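Local coordinates for protein alanine dehydrogenase/pyridine nucleotide transhydrogenase (Mycobacterium smegmatis str. MC2 155, PDB 3P2Y) that probably transfers reducing equivalents between NADH and NADP as subunit alpha 1 of a proton-pumping transhydrogenase of the alanine dehydrogenase family, at residues G307-E310 and L311-P314; S141-Q144 and T145-A148; G212-R216 and P217-E221; R115-P118 and E119-S122. One frame throughout, in Å; residues are numbered along the deposited sequence. Where two conformers were deposited one is given.

Contact 1: residues G307-E310 and L311-P314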
ATOM      1  N   GLY A 307      19.536   9.907  -3.603  1.00 19.38           N
ATOM      2  CA  GLY A 307      18.324   9.809  -4.441  1.00 17.81           C
ATOM      3  C   GLY A 307      18.596   9.880  -5.935  1.00 17.98           C
ATOM      4  O   GLY A 307      19.484  10.610  -6.378  1.00 18.56           O
ATOM      5  N   ASN A 308      17.813   9.135  -6.721  1.00 16.13           N
ATOM      6  CA  ASN A 308      17.878   9.207  -8.176  1.00 16.61           C
ATOM      7  C   ASN A 308      17.165  10.443  -8.679  1.00 17.04           C
ATOM      8  O   ASN A 308      17.325  10.817  -9.851  1.00 17.06           O
ATOM      9  CB  ASN A 308      17.210   7.981  -8.819  1.00 15.07           C
ATOM     10  CG  ASN A 308      17.857   6.656  -8.393  1.00 15.79           C
ATOM     11  OD1 ASN A 308      17.172   5.739  -7.918  1.00 16.42           O
ATOM     12  ND2 ASN A 308      19.178   6.557  -8.531  1.00 16.39           N
ATOM     13  N   CYS A 309      16.338  11.040  -7.808  1.00 17.84           N
ATOM     14  CA  CYS A 309      15.537  12.202  -8.189  1.00 18.39           C
ATOM     15  C   CYS A 309      16.097  13.432  -7.510  1.00 18.72           C
ATOM     16  O   CYS A 309      16.324  13.441  -6.305  1.00 17.96           O
ATOM     17  CB  CYS A 309      14.048  12.024  -7.831  1.00 18.06           C
ATOM     18  SG  CYS A 309      12.985  13.404  -8.324  1.00 19.67           S
ATOM     19  N   GLU A 310      16.304  14.475  -8.306  1.00 20.33           N
ATOM     20  CA  GLU A 310      16.820  15.756  -7.817  1.00 21.04           C
ATOM     21  C   GLU A 310      15.991  16.362  -6.664  1.00 21.11           C
ATOM     22  O   GLU A 310      16.529  17.047  -5.788  1.00 21.27           O
ATOM     23  CB  GLU A 310      16.917  16.722  -9.013  1.00 23.01           C
ATOM     24  CG  GLU A 310      17.352  18.155  -8.725  1.00 25.80           C
ATOM     25  CD  GLU A 310      17.488  19.004 -10.005  1.00 30.74           C
ATOM     26  OE1 GLU A 310      17.220  18.500 -11.135  1.00 27.62           O
ATOM     27  OE2 GLU A 310      17.859  20.193  -9.864  1.00 33.02           O
ATOM     28  N   LEU A 311      14.688  16.106  -6.664  1.00 19.04           N
ATOM     29  CA  LEU A 311      13.802  16.718  -5.675  1.00 18.90           C
ATOM     30  C   LEU A 311      13.574  15.819  -4.451  1.00 17.63           C
ATOM     31  O   LEU A 311      12.844  16.182  -3.533  1.00 17.34           O
ATOM     32  CB  LEU A 311      12.478  17.105  -6.335  1.00 18.38           C
ATOM     33  CG  LEU A 311      12.609  18.118  -7.481  1.00 20.49           C
ATOM     34  CD1 LEU A 311      11.317  18.213  -8.277  1.00 22.97           C
ATOM     35  CD2 LEU A 311      13.024  19.500  -6.930  1.00 23.53           C
ATOM     36  N   THR A 312      14.200  14.645  -4.453  1.00 17.13           N
ATOM     37  CA  THR A 312      14.028  13.709  -3.343  1.00 16.64           C
ATOM     38  C   THR A 312      14.493  14.258  -2.010  1.00 16.69           C
ATOM     39  O   THR A 312      15.598  14.820  -1.898  1.00 16.50           O
ATOM     40  CB  THR A 312      14.728  12.368  -3.655  1.00 17.06           C
ATOM     41  OG1 THR A 312      13.929  11.683  -4.608  1.00 17.03           O
ATOM     42  CG2 THR A 312      14.920  11.499  -2.404  1.00 17.58           C
ATOM     43  N   GLU A 313      13.633  14.110  -1.009  1.00 15.83           N
ATOM     44  CA  GLU A 313      14.004  14.356   0.384  1.00 16.91           C
ATOM     45  C   GLU A 313      14.056  13.002   1.101  1.00 16.82           C
ATOM     46  O   GLU A 313      13.004  12.415   1.395  1.00 16.18           O
ATOM     47  CB  GLU A 313      13.000  15.311   1.029  1.00 16.79           C
ATOM     48  CG  GLU A 313      13.000  16.695   0.359  1.00 18.00           C
ATOM     49  CD  GLU A 313      11.972  17.655   0.944  1.00 21.24           C
ATOM     50  OE1 GLU A 313      11.655  17.512   2.144  1.00 19.52           O
ATOM     51  OE2 GLU A 313      11.493  18.558   0.196  1.00 20.64           O
ATOM     52  N   PRO A 314      15.278  12.487   1.373  1.00 17.27           N
ATOM     53  CA  PRO A 314      15.457  11.129   1.931  1.00 17.07           C
ATOM     54  C   PRO A 314      14.598  10.847   3.178  1.00 16.72           C
ATOM     55  O   PRO A 314      14.530  11.689   4.109  1.00 16.45           O
ATOM     56  CB  PRO A 314      16.967  11.075   2.248  1.00 18.13           C
ATOM     57  CG  PRO A 314      17.581  12.003   1.229  1.00 19.43           C
ATOM     58  CD  PRO A 314      16.577  13.127   1.061  1.00 18.44           C
TER
HETATM   59  O   HOH W   1      17.642  14.996  -3.337  1.00 40.68           O

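Contact 2: residues S141-Q144 and T145-A148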
ATOM      1  N   SER A 141      27.796 -18.844  -9.087  1.00 19.20           N
ATOM      2  CA  SER A 141      26.764 -19.895  -9.062  0.50 19.84           C
ATOM      3  C   SER A 141      26.585 -20.523  -7.677  1.00 19.42           C
ATOM      4  O   SER A 141      25.456 -20.669  -7.174  1.00 19.66           O
ATOM      5  CB  SER A 141      27.107 -20.988 -10.093  0.50 20.21           C
ATOM      6  OG  SER A 141      26.004 -21.865 -10.307  0.50 22.85           O
ATOM      7  N   ARG A 142      27.707 -20.907  -7.074  1.00 18.32           N
ATOM      8  CA  ARG A 142      27.721 -21.599  -5.776  1.00 18.93           C
ATOM      9  C   ARG A 142      27.117 -20.723  -4.656  1.00 18.16           C
ATOM     10  O   ARG A 142      26.751 -21.235  -3.586  1.00 18.17           O
ATOM     11  CB  ARG A 142      29.143 -21.993  -5.353  1.00 18.62           C
ATOM     12  CG  ARG A 142      29.780 -23.168  -6.112  1.00 23.31           C
ATOM     13  CD  ARG A 142      31.134 -23.542  -5.496  1.00 26.05           C
ATOM     14  NE  ARG A 142      31.043 -23.804  -4.060  1.00 27.36           N
ATOM     15  CZ  ARG A 142      31.697 -23.123  -3.105  1.00 26.07           C
ATOM     16  NH1 ARG A 142      32.513 -22.119  -3.402  1.00 25.98           N
ATOM     17  NH2 ARG A 142      31.541 -23.462  -1.835  1.00 26.59           N
ATOM     18  N   ALA A 143      27.065 -19.413  -4.892  1.00 17.00           N
ATOM     19  CA  ALA A 143      26.615 -18.461  -3.846  1.00 16.46           C
ATOM     20  C   ALA A 143      25.190 -17.963  -4.108  1.00 17.05           C
ATOM     21  O   ALA A 143      24.691 -17.059  -3.416  1.00 15.50           O
ATOM     22  CB  ALA A 143      27.578 -17.288  -3.756  1.00 16.97           C
ATOM     23  N   GLN A 144      24.503 -18.569  -5.080  1.00 16.95           N
ATOM     24  CA  GLN A 144      23.132 -18.115  -5.409  1.00 19.09           C
ATOM     25  C   GLN A 144      22.181 -18.088  -4.216  1.00 18.39           C
ATOM     26  O   GLN A 144      21.388 -17.149  -4.064  1.00 19.70           O
ATOM     27  CB  GLN A 144      22.517 -19.005  -6.485  1.00 20.06           C
ATOM     28  CG  GLN A 144      23.015 -18.717  -7.848  1.00 27.09           C
ATOM     29  CD  GLN A 144      22.155 -19.401  -8.883  1.00 33.36           C
ATOM     30  OE1 GLN A 144      22.089 -20.640  -8.943  1.00 38.33           O
ATOM     31  NE2 GLN A 144      21.452 -18.602  -9.676  1.00 36.43           N
ATOM     32  N   THR A 145      22.282 -19.093  -3.356  1.00 16.62           N
ATOM     33  CA  THR A 145      21.395 -19.181  -2.191  1.00 15.41           C
ATOM     34  C   THR A 145      21.781 -18.230  -1.044  1.00 13.58           C
ATOM     35  O   THR A 145      21.040 -18.120  -0.056  1.00 11.90           O
ATOM     36  CB  THR A 145      21.363 -20.624  -1.612  1.00 15.85           C
ATOM     37  OG1 THR A 145      22.671 -20.988  -1.201  1.00 17.33           O
ATOM     38  CG2 THR A 145      20.860 -21.630  -2.648  1.00 18.41           C
ATOM     39  N   MET A 146      22.922 -17.548  -1.186  1.00 11.80           N
ATOM     40  CA  MET A 146      23.513 -16.698  -0.125  1.00 11.97           C
ATOM     41  C   MET A 146      23.381 -15.219  -0.427  1.00 11.79           C
ATOM     42  O   MET A 146      23.933 -14.392   0.302  1.00 12.59           O
ATOM     43  CB  MET A 146      25.024 -17.015   0.056  1.00 12.21           C
ATOM     44  CG  MET A 146      25.289 -18.432   0.448  1.00 12.26           C
ATOM     45  SD  MET A 146      27.045 -18.845   0.154  1.00 15.08           S
ATOM     46  CE  MET A 146      26.876 -20.635   0.062  1.00 16.29           C
ATOM     47  N   ASP A 147      22.644 -14.877  -1.490  1.00 11.63           N
ATOM     48  CA  ASP A 147      22.651 -13.504  -1.980  1.00 12.19           C
ATOM     49  C   ASP A 147      21.630 -12.652  -1.220  1.00 10.87           C
ATOM     50  O   ASP A 147      20.478 -12.490  -1.657  1.00 10.65           O
ATOM     51  CB  ASP A 147      22.335 -13.486  -3.480  1.00 12.59           C
ATOM     52  CG  ASP A 147      22.513 -12.112  -4.108  1.00 16.35           C
ATOM     53  OD1 ASP A 147      22.682 -11.096  -3.393  1.00 13.84           O
ATOM     54  OD2 ASP A 147      22.463 -12.051  -5.365  1.00 17.25           O
ATOM     55  N   ALA A 148      22.064 -12.133  -0.075  1.00 11.56           N
ATOM     56  CA  ALA A 148      21.200 -11.276   0.755  1.00 10.42           C
ATOM     57  C   ALA A 148      20.832  -9.934   0.117  1.00 11.55           C
ATOM     58  O   ALA A 148      19.720  -9.418   0.319  1.00 11.20           O
ATOM     59  CB  ALA A 148      21.869 -11.051   2.135  1.00 10.84           C
TER
HETATM   60  O   HOH W   2      24.078 -21.427  -3.561  1.00 31.00           O
HETATM   61  O   HOH W   3      20.885 -14.875  -6.614  1.00 36.79           O

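Contact 3: residues G212-R216 and P217-E221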
ATOM      1  N   GLY A 212      10.313  -0.658 -18.630  1.00  8.27           N
ATOM      2  CA  GLY A 212      11.550  -0.730 -17.852  1.00 10.01           C
ATOM      3  C   GLY A 212      12.679  -0.096 -18.625  1.00 10.63           C
ATOM      4  O   GLY A 212      12.718  -0.170 -19.860  1.00 10.74           O
ATOM      5  N   TYR A 213      13.603   0.536 -17.911  1.00 10.51           N
ATOM      6  CA  TYR A 213      14.777   1.157 -18.550  1.00 12.52           C
ATOM      7  C   TYR A 213      16.013   0.840 -17.718  1.00 12.80           C
ATOM      8  O   TYR A 213      15.965   0.926 -16.471  1.00 11.38           O
ATOM      9  CB  TYR A 213      14.606   2.693 -18.607  1.00 13.35           C
ATOM     10  CG  TYR A 213      15.911   3.360 -19.019  1.00 18.65           C
ATOM     11  CD1 TYR A 213      16.360   3.272 -20.329  1.00 23.66           C
ATOM     12  CD2 TYR A 213      16.719   3.997 -18.075  1.00 24.50           C
ATOM     13  CE1 TYR A 213      17.590   3.832 -20.711  1.00 28.82           C
ATOM     14  CE2 TYR A 213      17.956   4.563 -18.441  1.00 28.54           C
ATOM     15  CZ  TYR A 213      18.371   4.477 -19.761  1.00 30.50           C
ATOM     16  OH  TYR A 213      19.575   5.039 -20.132  1.00 34.39           O
ATOM     17  N   ASP A 214      17.123   0.489 -18.381  1.00 13.15           N
ATOM     18  CA  ASP A 214      18.383   0.268 -17.657  1.00 14.36           C
ATOM     19  C   ASP A 214      19.522   0.612 -18.625  1.00 16.25           C
ATOM     20  O   ASP A 214      19.391   0.395 -19.836  1.00 15.98           O
ATOM     21  CB  ASP A 214      18.480  -1.187 -17.183  1.00 13.09           C
ATOM     22  CG  ASP A 214      19.607  -1.406 -16.165  1.00 16.70           C
ATOM     23  OD1 ASP A 214      20.812  -1.411 -16.543  1.00 16.68           O
ATOM     24  OD2 ASP A 214      19.297  -1.608 -14.971  1.00 14.25           O
ATOM     25  N   VAL A 215      20.608   1.185 -18.105  1.00 18.62           N
ATOM     26  CA  VAL A 215      21.777   1.487 -18.958  1.00 20.39           C
ATOM     27  C   VAL A 215      22.462   0.239 -19.519  1.00 20.30           C
ATOM     28  O   VAL A 215      23.180   0.324 -20.529  1.00 21.16           O
ATOM     29  CB  VAL A 215      22.832   2.378 -18.256  1.00 21.90           C
ATOM     30  CG1 VAL A 215      22.288   3.785 -18.020  1.00 23.45           C
ATOM     31  CG2 VAL A 215      23.357   1.724 -16.980  1.00 22.26           C
ATOM     32  N   ARG A 216      22.252  -0.906 -18.883  1.00 18.77           N
ATOM     33  CA  ARG A 216      22.797  -2.173 -19.384  1.00 18.98           C
ATOM     34  C   ARG A 216      21.875  -2.829 -20.408  1.00 19.27           C
ATOM     35  O   ARG A 216      20.793  -3.286 -20.060  1.00 18.07           O
ATOM     36  CB  ARG A 216      23.023  -3.113 -18.215  1.00 18.80           C
ATOM     37  CG  ARG A 216      23.932  -2.527 -17.162  1.00 19.52           C
ATOM     38  CD  ARG A 216      23.848  -3.329 -15.882  1.00 21.24           C
ATOM     39  NE  ARG A 216      22.502  -3.259 -15.303  1.00 21.94           N
ATOM     40  CZ  ARG A 216      22.104  -3.988 -14.261  1.00 25.01           C
ATOM     41  NH1 ARG A 216      22.956  -4.833 -13.683  1.00 26.91           N
ATOM     42  NH2 ARG A 216      20.859  -3.873 -13.799  1.00 23.63           N
ATOM     43  N   PRO A 217      22.302  -2.905 -21.684  1.00 20.70           N
ATOM     44  CA  PRO A 217      21.403  -3.438 -22.729  1.00 20.39           C
ATOM     45  C   PRO A 217      20.945  -4.884 -22.510  1.00 19.44           C
ATOM     46  O   PRO A 217      19.843  -5.234 -22.910  1.00 19.35           O
ATOM     47  CB  PRO A 217      22.244  -3.320 -24.012  1.00 22.01           C
ATOM     48  CG  PRO A 217      23.676  -3.299 -23.520  1.00 22.67           C
ATOM     49  CD  PRO A 217      23.611  -2.495 -22.240  1.00 21.19           C
ATOM     50  N   GLU A 218      21.757  -5.707 -21.856  1.00 19.20           N
ATOM     51  CA  GLU A 218      21.434  -7.122 -21.706  1.00 19.62           C
ATOM     52  C   GLU A 218      20.215  -7.341 -20.798  1.00 17.99           C
ATOM     53  O   GLU A 218      19.639  -8.433 -20.759  1.00 17.76           O
ATOM     54  CB  GLU A 218      22.666  -7.948 -21.252  1.00 21.64           C
ATOM     55  CG  GLU A 218      23.148  -7.665 -19.831  1.00 24.10           C
ATOM     56  CD  GLU A 218      24.097  -6.468 -19.714  1.00 27.38           C
ATOM     57  OE1 GLU A 218      24.231  -5.646 -20.679  1.00 25.61           O
ATOM     58  OE2 GLU A 218      24.696  -6.347 -18.614  1.00 29.71           O
ATOM     59  N   VAL A 219      19.803  -6.280 -20.102  1.00 15.62           N
ATOM     60  CA  VAL A 219      18.674  -6.375 -19.181  1.00 14.82           C
ATOM     61  C   VAL A 219      17.331  -6.387 -19.944  1.00 13.93           C
ATOM     62  O   VAL A 219      16.295  -6.732 -19.363  1.00 13.11           O
ATOM     63  CB  VAL A 219      18.805  -5.262 -18.089  1.00 15.17           C
ATOM     64  CG1 VAL A 219      17.509  -4.995 -17.339  1.00 17.06           C
ATOM     65  CG2 VAL A 219      19.948  -5.662 -17.106  1.00 15.86           C
ATOM     66  N   ALA A 220      17.383  -6.089 -21.247  1.00 12.73           N
ATOM     67  CA  ALA A 220      16.168  -6.012 -22.090  1.00 12.09           C
ATOM     68  C   ALA A 220      15.348  -7.280 -22.010  1.00 11.61           C
ATOM     69  O   ALA A 220      14.113  -7.240 -21.869  1.00 11.63           O
ATOM     70  CB  ALA A 220      16.531  -5.687 -23.558  1.00 11.98           C
ATOM     71  N   GLU A 221      16.026  -8.426 -22.094  1.00 11.31           N
ATOM     72  CA  GLU A 221      15.349  -9.713 -22.003  0.70 11.95           C
ATOM     73  C   GLU A 221      14.611  -9.889 -20.691  1.00 11.40           C
ATOM     74  O   GLU A 221      13.499 -10.395 -20.673  1.00 10.82           O
ATOM     75  CB  GLU A 221      16.340 -10.867 -22.190  0.70 12.05           C
ATOM     76  CG  GLU A 221      16.725 -11.113 -23.668  0.70 13.27           C
ATOM     77  CD  GLU A 221      17.980 -10.372 -24.134  0.70 14.52           C
ATOM     78  OE1 GLU A 221      18.273  -9.214 -23.676  0.70 13.91           O
ATOM     79  OE2 GLU A 221      18.700 -10.963 -24.984  0.70 13.06           O
TER

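Contact 4: residues R115-P118 and E119-S122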
ATOM      1  N   ARG A 115      31.992  -0.991   2.024  1.00 25.45           N
ATOM      2  CA  ARG A 115      32.333   0.230   1.288  1.00 27.89           C
ATOM      3  C   ARG A 115      32.216   1.500   2.132  1.00 27.60           C
ATOM      4  O   ARG A 115      33.104   2.352   2.109  1.00 30.56           O
ATOM      5  CB  ARG A 115      31.457   0.363   0.044  1.00 28.27           C
ATOM      6  CG  ARG A 115      31.329  -0.906  -0.765  1.00 32.36           C
ATOM      7  CD  ARG A 115      32.362  -0.967  -1.837  1.00 38.76           C
ATOM      8  NE  ARG A 115      32.053  -2.004  -2.819  1.00 42.55           N
ATOM      9  CZ  ARG A 115      32.432  -1.962  -4.092  1.00 44.29           C
ATOM     10  NH1 ARG A 115      33.113  -0.918  -4.558  1.00 44.78           N
ATOM     11  NH2 ARG A 115      32.119  -2.961  -4.903  1.00 45.56           N
ATOM     12  N   THR A 116      31.138   1.618   2.884  1.00 26.69           N
ATOM     13  CA  THR A 116      30.768   2.883   3.494  1.00 25.99           C
ATOM     14  C   THR A 116      31.240   2.985   4.956  1.00 25.35           C
ATOM     15  O   THR A 116      31.261   4.079   5.536  1.00 25.05           O
ATOM     16  CB  THR A 116      29.252   3.098   3.402  1.00 26.20           C
ATOM     17  OG1 THR A 116      28.579   2.031   4.080  1.00 25.95           O
ATOM     18  CG2 THR A 116      28.784   3.124   1.929  1.00 26.85           C
ATOM     19  N   GLN A 117      31.609   1.844   5.536  1.00 24.08           N
ATOM     20  CA  GLN A 117      32.125   1.783   6.919  1.00 24.35           C
ATOM     21  C   GLN A 117      33.432   0.968   6.987  1.00 24.14           C
ATOM     22  O   GLN A 117      33.493  -0.054   7.669  1.00 24.23           O
ATOM     23  CB  GLN A 117      31.061   1.215   7.868  1.00 24.03           C
ATOM     24  CG  GLN A 117      29.834   2.096   8.030  1.00 24.74           C
ATOM     25  CD  GLN A 117      28.822   1.568   9.043  1.00 26.78           C
ATOM     26  OE1 GLN A 117      27.630   1.435   8.738  1.00 27.74           O
ATOM     27  NE2 GLN A 117      29.280   1.299  10.254  1.00 27.03           N
ATOM     28  N   PRO A 118      34.484   1.419   6.278  1.00 25.08           N
ATOM     29  CA  PRO A 118      35.737   0.659   6.220  1.00 25.45           C
ATOM     30  C   PRO A 118      36.422   0.432   7.579  1.00 25.65           C
ATOM     31  O   PRO A 118      37.092  -0.585   7.748  1.00 26.22           O
ATOM     32  CB  PRO A 118      36.624   1.528   5.319  1.00 26.35           C
ATOM     33  CG  PRO A 118      36.059   2.876   5.438  1.00 25.80           C
ATOM     34  CD  PRO A 118      34.596   2.657   5.485  1.00 24.83           C
ATOM     35  N   GLU A 119      36.223   1.341   8.532  1.00 24.66           N
ATOM     36  CA  GLU A 119      36.780   1.198   9.879  1.00 25.07           C
ATOM     37  C   GLU A 119      36.216  -0.008  10.617  1.00 23.79           C
ATOM     38  O   GLU A 119      36.847  -0.528  11.530  1.00 22.93           O
ATOM     39  CB  GLU A 119      36.497   2.428  10.742  1.00 25.86           C
ATOM     40  CG  GLU A 119      37.323   3.670  10.422  1.00 30.52           C
ATOM     41  CD  GLU A 119      36.997   4.831  11.374  1.00 35.75           C
ATOM     42  OE1 GLU A 119      35.987   4.746  12.126  1.00 38.59           O
ATOM     43  OE2 GLU A 119      37.739   5.835  11.370  1.00 37.82           O
ATOM     44  N   LEU A 120      35.019  -0.448  10.234  1.00 22.51           N
ATOM     45  CA  LEU A 120      34.383  -1.576  10.898  1.00 20.87           C
ATOM     46  C   LEU A 120      35.238  -2.830  10.799  1.00 20.36           C
ATOM     47  O   LEU A 120      35.378  -3.563  11.792  1.00 19.31           O
ATOM     48  CB  LEU A 120      33.010  -1.835  10.274  1.00 21.72           C
ATOM     49  CG  LEU A 120      31.906  -2.241  11.208  1.00 24.04           C
ATOM     50  CD1 LEU A 120      31.800  -1.212  12.338  1.00 27.58           C
ATOM     51  CD2 LEU A 120      30.607  -2.314  10.400  1.00 24.77           C
ATOM     52  N   ALA A 121      35.808  -3.081   9.612  1.00 19.64           N
ATOM     53  CA  ALA A 121      36.712  -4.220   9.403  1.00 19.32           C
ATOM     54  C   ALA A 121      37.888  -4.180  10.389  1.00 18.90           C
ATOM     55  O   ALA A 121      38.258  -5.191  10.999  1.00 17.47           O
ATOM     56  CB  ALA A 121      37.257  -4.210   7.987  1.00 19.81           C
ATOM     57  N   SER A 122      38.487  -2.999  10.502  1.00 18.74           N
ATOM     58  CA  SER A 122      39.616  -2.785  11.412  0.70 18.96           C
ATOM     59  C   SER A 122      39.204  -3.067  12.843  1.00 17.53           C
ATOM     60  O   SER A 122      39.879  -3.797  13.583  1.00 17.45           O
ATOM     61  CB  SER A 122      40.091  -1.336  11.308  0.70 19.09           C
ATOM     62  OG  SER A 122      40.735  -1.123  10.070  0.70 23.16           O
TER

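Contact 1: residues G307-E310 and L311-P314
Cys309 and Thr312 meet at the two ends of a type I beta turn. Thr312 N donates to Cys309 O at 3.1 Å, with an N-H...O angle of 159°. The same two residues also touch by their side chains: Thr312 OG1 packs against Cys309 CB at 3.2 Å. Inside the turn the thiol reaches forward. With SG turned to the side of its own carbonyl carbon (chi1 -178°), the sulfur of Cys309 comes within 3.6 Å of Leu311 N, which donates to it at an N-H...S angle of 158°. Leu311 CB rests 4.2 Å from Cys309 SG. Gly307 CA approaches Thr312 CG2 at 4.3 Å. A CB on Gly307 would run into that methyl and into the preceding carbonyl oxygen. The turn belongs to the loop between strands 297-300 and 317-320 of the mixed sheet in the C-terminal domain. Further out, Asp300 ties both ends of the turn to the end of strand 297-300. Its OD2 bonds to Thr312 OG1 and to Cys309 N. Glu310 runs outward as an extended chain, and its OE1 takes the N-H of Ala286, at the start of helix 286-290. Leu311 lies against Ala286 and Ala289 of that helix.

Contact 2: residues S141-Q144 and T145-A148
Ala143 and Met146 form the close part of this turn. Met146 N donates to Ala143 O at 2.9 Å, with an N-H...O angle of 155°. The methionine chain then doubles back over the preceding turn. Its CG lies beside the backbone N (chi1 -60°), and the rest of the chain is extended. This lays Met146 SD alongside Ala143, 4.2 Å from Ala143 CB. The terminal methyl goes further back, with Met146 CE 3.7 Å from Arg142 O. Both Ala143 and Met146 are buried. Ile137 and Ile368 touch both of them, and Ala349 of helix 336-354 also packs on Met146.

The other side is looser and wetter. Gln144 and Thr145 are exposed, though Thr145 also rests on Ala349 and its O accepts from Asn346 ND2. One water bridges the backbone there: it donates to Arg142 O at 2.7 Å and accepts from Thr145 N at 3.0 Å. A second water donates weakly to Gln144 O and Asp147 OD2, 3.5 Å from each. Arg142 reaches outward from the turn, and its guanidinium forms salt bridges with Asp366 and Glu367.

Asp147 swings its carboxylate away from its own N (chi1 -172°). Its OD1 accepts from Ser150 N. The backbone around Asp147 makes an inverse gamma turn. The arrangement is a 3-10 turn leading into a helix N-cap, with Asp147 capping helix 148-167.

Contact 3: residues G212-R216 and P217-E221
Arg216 and Val219 are joined first by the backbone. Val219 N donates to Arg216 O at 3.2 Å, with an N-H...O angle of 162°. This bond closes the first turn on the way into helix 220-225.

The charged bonds hold Arg216 in place. Its guanidinium meets Asp214 side-on, with one nitrogen to each oxygen. Arg216 NE to Asp214 OD1 is 2.8 Å and nearly straight, at 174°. Arg216 NH2 reaches Asp214 OD2 at 3.0 Å. Both oxygens lie close to the guanidinium plane, but the nitrogens stand out of the carboxylate plane, so the two flat groups are not coplanar. Asp214 OD1 accepts a second hydrogen bond, from Arg216 N at 2.8 Å, on its anti lone pair. That bond makes an Asx turn.

The setting is a beta-alpha-beta unit of a Rossmann-type domain. Asp214 immediately follows strand 209-213, and its OD2 also accepts from Val192 N, within the probable glycine-rich GxGxxG loop.

The apolar contacts come from Val219. Its CG2 covers one face of the guanidinium, offset toward its rim, 3.9 Å from Arg216 NH2. Val219 CG1 turns to Asp214 CB, also at 3.9 Å.

The Glu218 carboxylate lies near the arginine chain. A bend at chi2 (-85°) helps bring Glu218 OE2 to 3.7 Å from Arg216 CB. The charges stay apart, with Arg216 NE and Glu218 OE2 separated by 5.0 Å.

Contact 4: residues R115-P118 and E119-S122
Gln117 and Leu120 are linked by the backbone bond that opens a helical turn. Leu120 N donates to Gln117 O at 3.0 Å. A second bond of the same spacing follows, from Ala121 N to Pro118 O at 3.4 Å, but it is weak and bent. Gln117 itself has non-helical backbone angles (-131°/61°), while Pro118 and the residues after it have helical ones. The chain therefore changes course at Gln117. It leaves the loop that follows strand 107-110 and enters helix 118-126.

This is the N-terminal end of a helix in the N-terminal domain, next to the parallel six-stranded sheet. Proline fits the first turn of a helix well, where its missing N-H costs no helical bond.

The side chains of Gln117 and Leu120 lie side by side and point the same way. The glutamine chain is extended beyond CG (chi2 -176°), and this carries its amide out level with the leucine methyls. Gln117 NE2 is 3.9 Å from Leu120 CD2 and 4.1 Å from Leu120 CD1. Nearer the backbone, Leu120 CB comes within 3.2 Å of Gln117 O, the acceptor of its own N-H. Ala121 CB lies 3.6 Å from Pro118 O. Leu120 is buried, whereas Pro118 and Glu119 are exposed. Pro93, in a nearby loop, touches both Gln117 and Leu120. Ala121 rests on Ile374.

Along the chain the order is contact 4, contact 2, contact 3, contact 1. Contacts 4 and 2 belong to the N-terminal domain. Their centres are 23 Å apart. Contact 4 starts helix 118-126, which leads to strand 130-133, and contact 2 follows that strand and leads into helix 148-167. Contacts 3 and 1 belong to the C-terminal domain and its mixed sheet, also with centres 23 Å apart. Contact 3 follows strand 209-213, and contact 1 follows strand 297-300. No two contacts touch. Contacts 1 and 2 lie on opposite sides of the chain's centre. In this two-domain, probably nucleotide-binding protein, contacts 4, 2 and 3 lie in strand-to-helix connections and contact 1 in a strand-to-strand one.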